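Local coordinates for protein group 3 allergen SMIPP-S YvT004A06 (Sarcoptes scabiei type hominis, PDB 3H7T) that is an inactivated paralogue of the trypsin-like serine proteases, probably without proteolytic activity, and binds zinc ions, at residues Leu111-Pro116 with Val147-Cys152; Leu133-Asp138 with Ile181-Ala186; Glu12-Gly17 with Lys103-Pro108. One frame throughout, in Å; residues are numbered along the deposited sequence.

Contact 1 (Leu111-Pro116 with Val147-Cys152); sequences LYDPEP and VDRKSC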
loop_
_atom_site.group_PDB
_atom_site.type_symbol
_atom_site.label_atom_id
_atom_site.label_comp_id
_atom_site.label_asym_id
_atom_site.label_seq_id
_atom_site.Cartn_x
_atom_site.Cartn_y
_atom_site.Cartn_z
ATOM N N LEU A 111 -12.544 -12.278 -0.320
ATOM C CA LEU A 111 -12.133 -12.555 -1.693
ATOM C C LEU A 111 -12.573 -11.508 -2.727
ATOM O O LEU A 111 -12.626 -11.799 -3.924
ATOM C CB LEU A 111 -12.530 -13.981 -2.108
ATOM C CG LEU A 111 -11.766 -15.130 -1.431
ATOM C CD1 LEU A 111 -12.448 -16.459 -1.732
ATOM C CD2 LEU A 111 -10.305 -15.174 -1.867
ATOM N N TYR A 112 -12.849 -10.287 -2.274
ATOM C CA TYR A 112 -13.143 -9.188 -3.194
ATOM C C TYR A 112 -12.063 -9.090 -4.277
ATOM O O TYR A 112 -10.864 -9.195 -3.984
ATOM C CB TYR A 112 -13.270 -7.853 -2.454
ATOM C CG TYR A 112 -13.757 -6.739 -3.356
ATOM C CD1 TYR A 112 -15.121 -6.526 -3.556
ATOM C CD2 TYR A 112 -12.855 -5.924 -4.045
ATOM C CE1 TYR A 112 -15.574 -5.519 -4.400
ATOM C CE2 TYR A 112 -13.294 -4.924 -4.895
ATOM C CZ TYR A 112 -14.650 -4.718 -5.062
ATOM O OH TYR A 112 -15.089 -3.721 -5.898
ATOM N N ASP A 113 -12.491 -8.921 -5.524
ATOM C CA ASP A 113 -11.562 -8.856 -6.650
ATOM C C ASP A 113 -12.022 -7.770 -7.615
ATOM O O ASP A 113 -13.034 -7.947 -8.299
ATOM C CB ASP A 113 -11.475 -10.224 -7.354
ATOM C CG ASP A 113 -10.235 -10.359 -8.260
ATOM O OD1 ASP A 113 -9.357 -9.463 -8.265
ATOM O OD2 ASP A 113 -10.137 -11.384 -8.971
ATOM N N PRO A 114 -11.289 -6.634 -7.665
ATOM C CA PRO A 114 -11.732 -5.502 -8.485
ATOM C C PRO A 114 -11.880 -5.899 -9.951
ATOM O O PRO A 114 -10.997 -6.559 -10.509
ATOM C CB PRO A 114 -10.598 -4.470 -8.336
ATOM C CG PRO A 114 -9.764 -4.935 -7.196
ATOM C CD PRO A 114 -9.945 -6.414 -7.094
ATOM N N GLU A 115 -12.990 -5.493 -10.563
ATOM C CA GLU A 115 -13.295 -5.868 -11.941
ATOM C C GLU A 115 -12.431 -5.069 -12.908
ATOM O O GLU A 115 -12.218 -3.878 -12.690
ATOM C CB GLU A 115 -14.778 -5.627 -12.258
ATOM C CG GLU A 115 -15.744 -6.434 -11.402
ATOM C CD GLU A 115 -17.098 -6.593 -12.056
ATOM N N PRO A 116 -11.936 -5.721 -13.983
ATOM C CA PRO A 116 -11.222 -5.006 -15.050
ATOM C C PRO A 116 -12.038 -3.830 -15.560
ATOM O O PRO A 116 -13.264 -3.920 -15.642
ATOM C CB PRO A 116 -11.090 -6.054 -16.154
ATOM C CG PRO A 116 -11.109 -7.359 -15.442
ATOM C CD PRO A 116 -11.958 -7.177 -14.211
ATOM N N VAL A 147 -6.639 -3.767 -14.507
ATOM C CA VAL A 147 -6.320 -4.578 -15.672
ATOM C C VAL A 147 -6.623 -6.037 -15.328
ATOM O O VAL A 147 -6.244 -6.514 -14.258
ATOM C CB VAL A 147 -4.822 -4.427 -16.049
ATOM C CG1 VAL A 147 -4.430 -5.370 -17.187
ATOM C CG2 VAL A 147 -4.501 -2.963 -16.432
ATOM N N ASP A 148 -7.290 -6.735 -16.245
ATOM C CA ASP A 148 -7.553 -8.167 -16.109
ATOM C C ASP A 148 -6.308 -8.962 -15.699
ATOM O O ASP A 148 -5.261 -8.847 -16.343
ATOM C CB ASP A 148 -8.097 -8.712 -17.432
ATOM C CG ASP A 148 -8.420 -10.177 -17.352
ATOM O OD1 ASP A 148 -9.474 -10.518 -16.778
ATOM O OD2 ASP A 148 -7.607 -10.984 -17.849
ATOM N N ARG A 149 -6.420 -9.760 -14.631
ATOM C CA ARG A 149 -5.269 -10.528 -14.115
ATOM C C ARG A 149 -4.556 -11.395 -15.159
ATOM O O ARG A 149 -3.325 -11.363 -15.252
ATOM C CB ARG A 149 -5.670 -11.385 -12.911
ATOM C CG ARG A 149 -4.502 -12.150 -12.278
ATOM C CD ARG A 149 -4.875 -12.815 -10.955
ATOM N NE ARG A 149 -5.296 -11.860 -9.926
ATOM C CZ ARG A 149 -6.566 -11.647 -9.572
ATOM N NH1 ARG A 149 -7.550 -12.313 -10.163
ATOM N NH2 ARG A 149 -6.858 -10.763 -8.631
ATOM N N LYS A 150 -5.322 -12.170 -15.934
ATOM C CA LYS A 150 -4.741 -12.977 -17.004
ATOM C C LYS A 150 -3.957 -12.130 -18.016
ATOM O O LYS A 150 -2.827 -12.466 -18.378
ATOM C CB LYS A 150 -5.817 -13.805 -17.724
ATOM C CG LYS A 150 -5.243 -14.827 -18.712
ATOM C CD LYS A 150 -4.333 -15.818 -17.999
ATOM C CE LYS A 150 -3.669 -16.776 -18.977
ATOM N NZ LYS A 150 -2.765 -17.719 -18.268
ATOM N N SER A 151 -4.566 -11.032 -18.456
ATOM C CA SER A 151 -3.937 -10.126 -19.410
ATOM C C SER A 151 -2.657 -9.495 -18.837
ATOM O O SER A 151 -1.641 -9.376 -19.538
ATOM C CB SER A 151 -4.944 -9.062 -19.868
ATOM O OG SER A 151 -4.288 -7.849 -20.193
ATOM N N CYS A 152 -2.701 -9.127 -17.560
ATOM C CA CYS A 152 -1.525 -8.589 -16.866
ATOM C C CYS A 152 -0.415 -9.631 -16.755
ATOM O O CYS A 152 0.745 -9.330 -17.017
ATOM C CB CYS A 152 -1.919 -8.076 -15.484
ATOM S SG CYS A 152 -0.586 -7.420 -14.455
#

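Contact 2 (Leu133-Asp138 with Ile181-Ala186); sequences LEYSGD and IGYGDA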
loop_
_atom_site.group_PDB
_atom_site.type_symbol
_atom_site.label_atom_id
_atom_site.label_comp_id
_atom_site.label_asym_id
_atom_site.label_seq_id
_atom_site.Cartn_x
_atom_site.Cartn_y
_atom_site.Cartn_z
ATOM N N LEU A 133 14.290 8.627 -8.096
ATOM C CA LEU A 133 13.942 7.775 -6.968
ATOM C C LEU A 133 13.563 8.627 -5.750
ATOM O O LEU A 133 13.280 8.092 -4.689
ATOM C CB LEU A 133 15.102 6.829 -6.635
ATOM C CG LEU A 133 15.436 5.736 -7.657
ATOM C CD1 LEU A 133 16.740 5.055 -7.297
ATOM C CD2 LEU A 133 14.311 4.694 -7.747
ATOM N N GLU A 134 13.550 9.954 -5.906
ATOM C CA GLU A 134 13.209 10.854 -4.783
ATOM C C GLU A 134 11.702 10.819 -4.510
ATOM O O GLU A 134 10.904 10.731 -5.450
ATOM C CB GLU A 134 13.646 12.291 -5.073
ATOM C CG GLU A 134 15.163 12.499 -5.266
ATOM C CD GLU A 134 15.979 12.220 -4.004
ATOM O OE1 GLU A 134 15.541 12.617 -2.899
ATOM O OE2 GLU A 134 17.065 11.606 -4.121
ATOM N N TYR A 135 11.318 10.917 -3.236
ATOM C CA TYR A 135 9.905 10.888 -2.844
ATOM C C TYR A 135 9.237 12.241 -3.082
ATOM O O TYR A 135 9.913 13.264 -3.226
ATOM C CB TYR A 135 9.734 10.493 -1.375
ATOM C CG TYR A 135 10.515 9.278 -0.949
ATOM C CD1 TYR A 135 10.287 8.026 -1.538
ATOM C CD2 TYR A 135 11.475 9.372 0.053
ATOM C CE1 TYR A 135 11.023 6.910 -1.143
ATOM C CE2 TYR A 135 12.210 8.272 0.456
ATOM C CZ TYR A 135 11.979 7.044 -0.145
ATOM O OH TYR A 135 12.703 5.956 0.267
ATOM N N SER A 136 7.909 12.232 -3.138
ATOM C CA SER A 136 7.139 13.470 -3.229
ATOM C C SER A 136 6.940 14.028 -1.818
ATOM O O SER A 136 6.578 13.288 -0.915
ATOM C CB SER A 136 5.777 13.190 -3.875
ATOM O OG SER A 136 4.987 14.363 -3.939
ATOM N N GLY A 137 7.168 15.331 -1.630
ATOM C CA GLY A 137 6.873 15.981 -0.346
ATOM C C GLY A 137 5.376 16.059 -0.058
ATOM O O GLY A 137 4.947 16.042 1.101
ATOM N N ASP A 138 4.587 16.125 -1.129
ATOM C CA ASP A 138 3.143 16.299 -1.063
ATOM C C ASP A 138 2.451 14.974 -1.367
ATOM O O ASP A 138 2.924 14.197 -2.210
ATOM C CB ASP A 138 2.690 17.313 -2.118
ATOM C CG ASP A 138 3.289 18.697 -1.920
ATOM O OD1 ASP A 138 3.393 19.168 -0.771
ATOM O OD2 ASP A 138 3.621 19.340 -2.938
ATOM N N ILE A 181 2.730 3.161 -9.909
ATOM C CA ILE A 181 3.294 3.207 -8.564
ATOM C C ILE A 181 4.771 3.613 -8.692
ATOM O O ILE A 181 5.507 3.033 -9.488
ATOM C CB ILE A 181 3.113 1.830 -7.869
ATOM C CG1 ILE A 181 1.633 1.611 -7.519
ATOM C CG2 ILE A 181 4.042 1.645 -6.635
ATOM C CD1 ILE A 181 1.060 2.627 -6.480
ATOM N N GLY A 182 5.178 4.634 -7.937
ATOM C CA GLY A 182 6.568 5.089 -7.923
ATOM C C GLY A 182 7.346 4.527 -6.748
ATOM O O GLY A 182 6.774 3.885 -5.868
ATOM N N TYR A 183 8.657 4.761 -6.738
ATOM C CA TYR A 183 9.518 4.359 -5.620
ATOM C C TYR A 183 9.064 5.127 -4.392
ATOM O O TYR A 183 8.900 6.337 -4.455
ATOM C CB TYR A 183 10.994 4.652 -5.928
ATOM C CG TYR A 183 11.968 4.224 -4.846
ATOM C CD1 TYR A 183 12.422 2.907 -4.774
ATOM C CD2 TYR A 183 12.450 5.142 -3.905
ATOM C CE1 TYR A 183 13.324 2.507 -3.789
ATOM C CE2 TYR A 183 13.364 4.749 -2.909
ATOM C CZ TYR A 183 13.790 3.429 -2.864
ATOM O OH TYR A 183 14.673 3.019 -1.899
ATOM N N GLY A 184 8.860 4.420 -3.281
ATOM C CA GLY A 184 8.229 5.009 -2.103
ATOM C C GLY A 184 6.721 4.792 -1.974
ATOM O O GLY A 184 6.129 5.103 -0.935
ATOM N N ASP A 185 6.098 4.268 -3.023
ATOM C CA ASP A 185 4.647 4.036 -3.035
ATOM C C ASP A 185 4.225 2.631 -2.611
ATOM O O ASP A 185 3.028 2.329 -2.614
ATOM C CB ASP A 185 4.048 4.319 -4.420
ATOM C CG ASP A 185 3.850 5.800 -4.697
ATOM O OD1 ASP A 185 3.441 6.556 -3.785
ATOM O OD2 ASP A 185 4.083 6.203 -5.860
ATOM N N ALA A 186 5.174 1.767 -2.258
ATOM C CA ALA A 186 4.799 0.472 -1.679
ATOM C C ALA A 186 3.967 0.732 -0.431
ATOM O O ALA A 186 4.287 1.622 0.366
ATOM C CB ALA A 186 6.035 -0.376 -1.342
HETATM O O HOH W 1 15.416 5.329 0.147
#

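Contact 3 (Glu12-Gly17 with Lys103-Pro108); sequences EPWAVG and KKIELP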
loop_
_atom_site.group_PDB
_atom_site.type_symbol
_atom_site.label_atom_id
_atom_site.label_comp_id
_atom_site.label_asym_id
_atom_site.label_seq_id
_atom_site.Cartn_x
_atom_site.Cartn_y
_atom_site.Cartn_z
ATOM N N GLU A 12 -7.968 11.657 1.490
ATOM C CA GLU A 12 -7.627 10.268 1.810
ATOM C C GLU A 12 -7.167 10.153 3.256
ATOM O O GLU A 12 -6.014 9.799 3.505
ATOM C CB GLU A 12 -6.546 9.713 0.866
ATOM C CG GLU A 12 -6.954 9.585 -0.585
ATOM C CD GLU A 12 -6.613 10.810 -1.416
ATOM O OE1 GLU A 12 -5.588 11.483 -1.140
ATOM O OE2 GLU A 12 -7.362 11.089 -2.370
ATOM N N PRO A 13 -8.079 10.438 4.219
ATOM C CA PRO A 13 -7.731 10.528 5.644
ATOM C C PRO A 13 -7.256 9.215 6.266
ATOM O O PRO A 13 -6.800 9.210 7.417
ATOM C CB PRO A 13 -9.036 11.006 6.295
ATOM C CG PRO A 13 -10.113 10.604 5.330
ATOM C CD PRO A 13 -9.499 10.766 3.984
ATOM N N TRP A 14 -7.353 8.125 5.502
ATOM C CA TRP A 14 -6.869 6.809 5.917
ATOM C C TRP A 14 -5.379 6.618 5.656
ATOM O O TRP A 14 -4.753 5.733 6.246
ATOM C CB TRP A 14 -7.663 5.697 5.211
ATOM C CG TRP A 14 -7.797 5.899 3.722
ATOM C CD1 TRP A 14 -6.924 5.482 2.747
ATOM C CD2 TRP A 14 -8.870 6.560 3.041
ATOM N NE1 TRP A 14 -7.391 5.849 1.511
ATOM C CE2 TRP A 14 -8.582 6.514 1.661
ATOM C CE3 TRP A 14 -10.051 7.191 3.468
ATOM C CZ2 TRP A 14 -9.432 7.077 0.693
ATOM C CZ3 TRP A 14 -10.894 7.747 2.509
ATOM C CH2 TRP A 14 -10.573 7.684 1.132
ATOM N N ALA A 15 -4.821 7.445 4.772
ATOM C CA ALA A 15 -3.426 7.315 4.357
ATOM C C ALA A 15 -2.452 7.741 5.447
ATOM O O ALA A 15 -2.638 8.773 6.100
ATOM C CB ALA A 15 -3.172 8.101 3.071
ATOM N N VAL A 16 -1.429 6.917 5.648
ATOM C CA VAL A 16 -0.324 7.241 6.541
ATOM C C VAL A 16 1.034 6.999 5.890
ATOM O O VAL A 16 1.151 6.287 4.880
ATOM C CB VAL A 16 -0.399 6.469 7.894
ATOM C CG1 VAL A 16 -1.707 6.767 8.621
ATOM C CG2 VAL A 16 -0.212 4.974 7.698
ATOM N N GLY A 17 2.059 7.614 6.479
ATOM C CA GLY A 17 3.432 7.378 6.093
ATOM C C GLY A 17 4.074 6.368 7.018
ATOM O O GLY A 17 3.814 6.359 8.227
ATOM N N LYS A 103 -8.738 9.014 9.618
ATOM C CA LYS A 103 -9.906 8.119 9.666
ATOM C C LYS A 103 -9.513 6.694 9.313
ATOM O O LYS A 103 -8.585 6.477 8.536
ATOM C CB LYS A 103 -10.999 8.572 8.683
ATOM C CG LYS A 103 -11.523 9.991 8.891
ATOM C CD LYS A 103 -12.508 10.414 7.802
ATOM C CE LYS A 103 -13.895 9.823 8.005
ATOM N NZ LYS A 103 -14.815 10.231 6.906
ATOM N N LYS A 104 -10.242 5.717 9.853
ATOM C CA LYS A 104 -10.025 4.332 9.448
ATOM C C LYS A 104 -10.710 4.029 8.116
ATOM O O LYS A 104 -11.743 4.618 7.784
ATOM C CB LYS A 104 -10.437 3.332 10.544
ATOM C CG LYS A 104 -11.872 3.417 11.027
ATOM C CD LYS A 104 -12.150 2.335 12.073
ATOM C CE LYS A 104 -13.462 2.564 12.796
ATOM N NZ LYS A 104 -13.315 3.559 13.898
ATOM N N ILE A 105 -10.106 3.127 7.347
ATOM C CA ILE A 105 -10.695 2.619 6.112
ATOM C C ILE A 105 -11.201 1.201 6.363
ATOM O O ILE A 105 -10.494 0.391 6.958
ATOM C CB ILE A 105 -9.669 2.624 4.923
ATOM C CG1 ILE A 105 -10.341 2.248 3.596
ATOM C CG2 ILE A 105 -8.490 1.686 5.193
ATOM C CD1 ILE A 105 -10.980 3.411 2.859
ATOM N N GLU A 106 -12.416 0.909 5.906
ATOM C CA GLU A 106 -13.027 -0.412 6.109
ATOM C C GLU A 106 -12.404 -1.483 5.218
ATOM O O GLU A 106 -11.958 -1.202 4.107
ATOM C CB GLU A 106 -14.546 -0.359 5.884
ATOM C CG GLU A 106 -15.320 0.502 6.888
ATOM C CD GLU A 106 -15.112 0.078 8.335
ATOM O OE1 GLU A 106 -15.288 -1.120 8.643
ATOM O OE2 GLU A 106 -14.779 0.953 9.167
ATOM N N LEU A 107 -12.374 -2.716 5.711
ATOM C CA LEU A 107 -11.918 -3.848 4.906
ATOM C C LEU A 107 -12.999 -4.278 3.908
ATOM O O LEU A 107 -14.181 -4.056 4.153
ATOM C CB LEU A 107 -11.488 -5.011 5.808
ATOM C CG LEU A 107 -10.226 -4.774 6.652
ATOM C CD1 LEU A 107 -10.016 -5.887 7.692
ATOM C CD2 LEU A 107 -9.003 -4.657 5.741
ATOM N N PRO A 108 -12.596 -4.878 2.768
ATOM C CA PRO A 108 -13.553 -5.350 1.777
ATOM C C PRO A 108 -14.136 -6.702 2.203
ATOM O O PRO A 108 -13.625 -7.315 3.136
ATOM C CB PRO A 108 -12.672 -5.560 0.548
ATOM C CG PRO A 108 -11.389 -6.030 1.119
ATOM C CD PRO A 108 -11.210 -5.195 2.369
#

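Contact 1 (Leu111-Pro116 with Val147-Cys152)
Asp113 and Arg149 form a two-pronged salt bridge on the surface of this trypsin-like chain. It ties the loop before strand 119-124 to the first turn of helix 149-157.

The ionic part is end-on. Arg149 NH2 gives a hydrogen bond to Asp113 OD1 at 2.8 Å, and Arg149 NH1 gives one to Asp113 OD2 at 3.0 Å. Both carboxylate oxygens are met on their syn side. OD2 lies in the guanidinium plane, whereas OD1 is tilted from it. The two planes are 28° apart, so the pair is slightly twisted. A bend of the arginine chain at chi3 (-61°) helps turn its head to the aspartate. Arg149 NH2 also donates to Val169 O, so that nitrogen has two acceptors. A zinc ion lies with its nearest approach to the Arg149 side chain at about 4 Å.

The van der Waals part is small. The Pro116 ring sits against the start of the helix, with CG 3.7 Å from Asp148 CA. The same carbon is 3.8 Å from Asp148 OD1.

The capping part belongs to the helix itself. Asp148 is the N-cap, and its CG stands anti to the backbone N (chi1 -179°). This brings the carboxylate back toward the first turn. The disulfide between Cys152 and Cys171 fastens that turn to strand 169-172. Ser151 N donates to Asp148 OD2 at 3.1 Å, on the anti side of that oxygen.

Contact 2 (Leu133-Asp138 with Ile181-Ala186)
The rings of Tyr135 and Tyr183 meet rim to rim with their planes 6° apart, and neither lies over the other. Leu133 O sits above one face of the Tyr135 ring, offset toward its rim, while Gly184 N lies in plane at its edge. The Tyr183 ring has a water in plane at its edge.

The closest carbons of the two rings include Tyr135 CE1 and Tyr183 CD2, 3.6 Å apart. Leu133 adds to the packing on Tyr183: its CD2 is 3.8 Å from Tyr183 CG, and its carbonyl O is 3.2 Å from Tyr183 CD2. Tyr183 reaches this site because its CG is anti to the backbone N (chi1 -178°). Tyr135 CE1 also rests on Gly184 CA at 3.5 Å.

Gly182 to Asp185 form a type II turn, with Gly184 at the positive-phi position. Asp185 OD2 takes the Gly182 N-H on its anti lone pair and also binds Ile1 N, the terminal-amine link familiar from active trypsins. The next residue, Ala186, stands where such enzymes carry the catalytic serine.

The phenol ends are polar. One water lies 2.8 Å from Tyr135 OH and 3.2 Å from Tyr183 OH, and Phe25 N also bonds to Tyr135 OH. Ring carbons and a leucine methyl therefore pack the 133-138 loop onto the turn, while the hydroxyls keep polar partners.

Contact 3 (Glu12-Gly17 with Lys103-Pro108)
The backbones of Pro13 and Lys103 are joined by one hydrogen bond, Lys103 N to Pro13 O at 2.9 Å, with the donor 63° out of the carbonyl plane. Residues Glu12 to Ala15 make a type I turn that leads into strand 15-20 of the N-terminal beta-barrel of the trypsin fold. The turn also offers Trp14 CA to Lys103 O, 3.1 Å away, as a CH...O contact.

Trp14 carries the apolar side. Its CG takes the crowded position between the backbone N and carbonyl carbon (chi1 48°). The indole is thus folded back, with Glu12 CA near the rim of one face. On the opposite face Ile105 CD1 makes a CH-pi contact, 4.0 Å from the centroid of the six-membered ring of Trp14 and 19° off its normal. Nearer the backbone, Ile105 CB touches Trp14 CB at 3.7 Å. Ser29, Pro189 and Val191 also touch Trp14, so strands 26-30 and 189-192 share in this packing.

Pro13 and Lys103 lie side by side and point the same way. The proline ring runs along the aliphatic part of the lysine, and Pro13 CG to Lys103 CD is tight at 3.4 Å. The lysine chain bends at chi3, and its end leads away from the turn.

The contact joins the loop connecting the two barrels to the entry of strand 15-20. One backbone hydrogen bond links the chains. Indole, isoleucine and proline carbons do the rest, and the lysine charge stays outside the apolar patch.

In the fold
Contact 1 is a surface contact, whereas contacts 2 and 3 are partly buried, and the chemistry follows. Charge pairing dominates in contact 1. Aromatic rims and a shared water mark contact 2. Contact 3 combines a backbone bond with a sandwiched indole. Contacts 1 and 3 draw on the same long loop between strands 87-91 and 119-124: residues 103-108 meet the entry to strand 15-20, and residues 111-116 then meet the helix after strand 140-147. Contact 2 joins two other loops, one of which carries the alanine at the position of the catalytic serine in active relatives. The contact centres lie about 18 to 25 Å apart, so each fastens a different part of the fold.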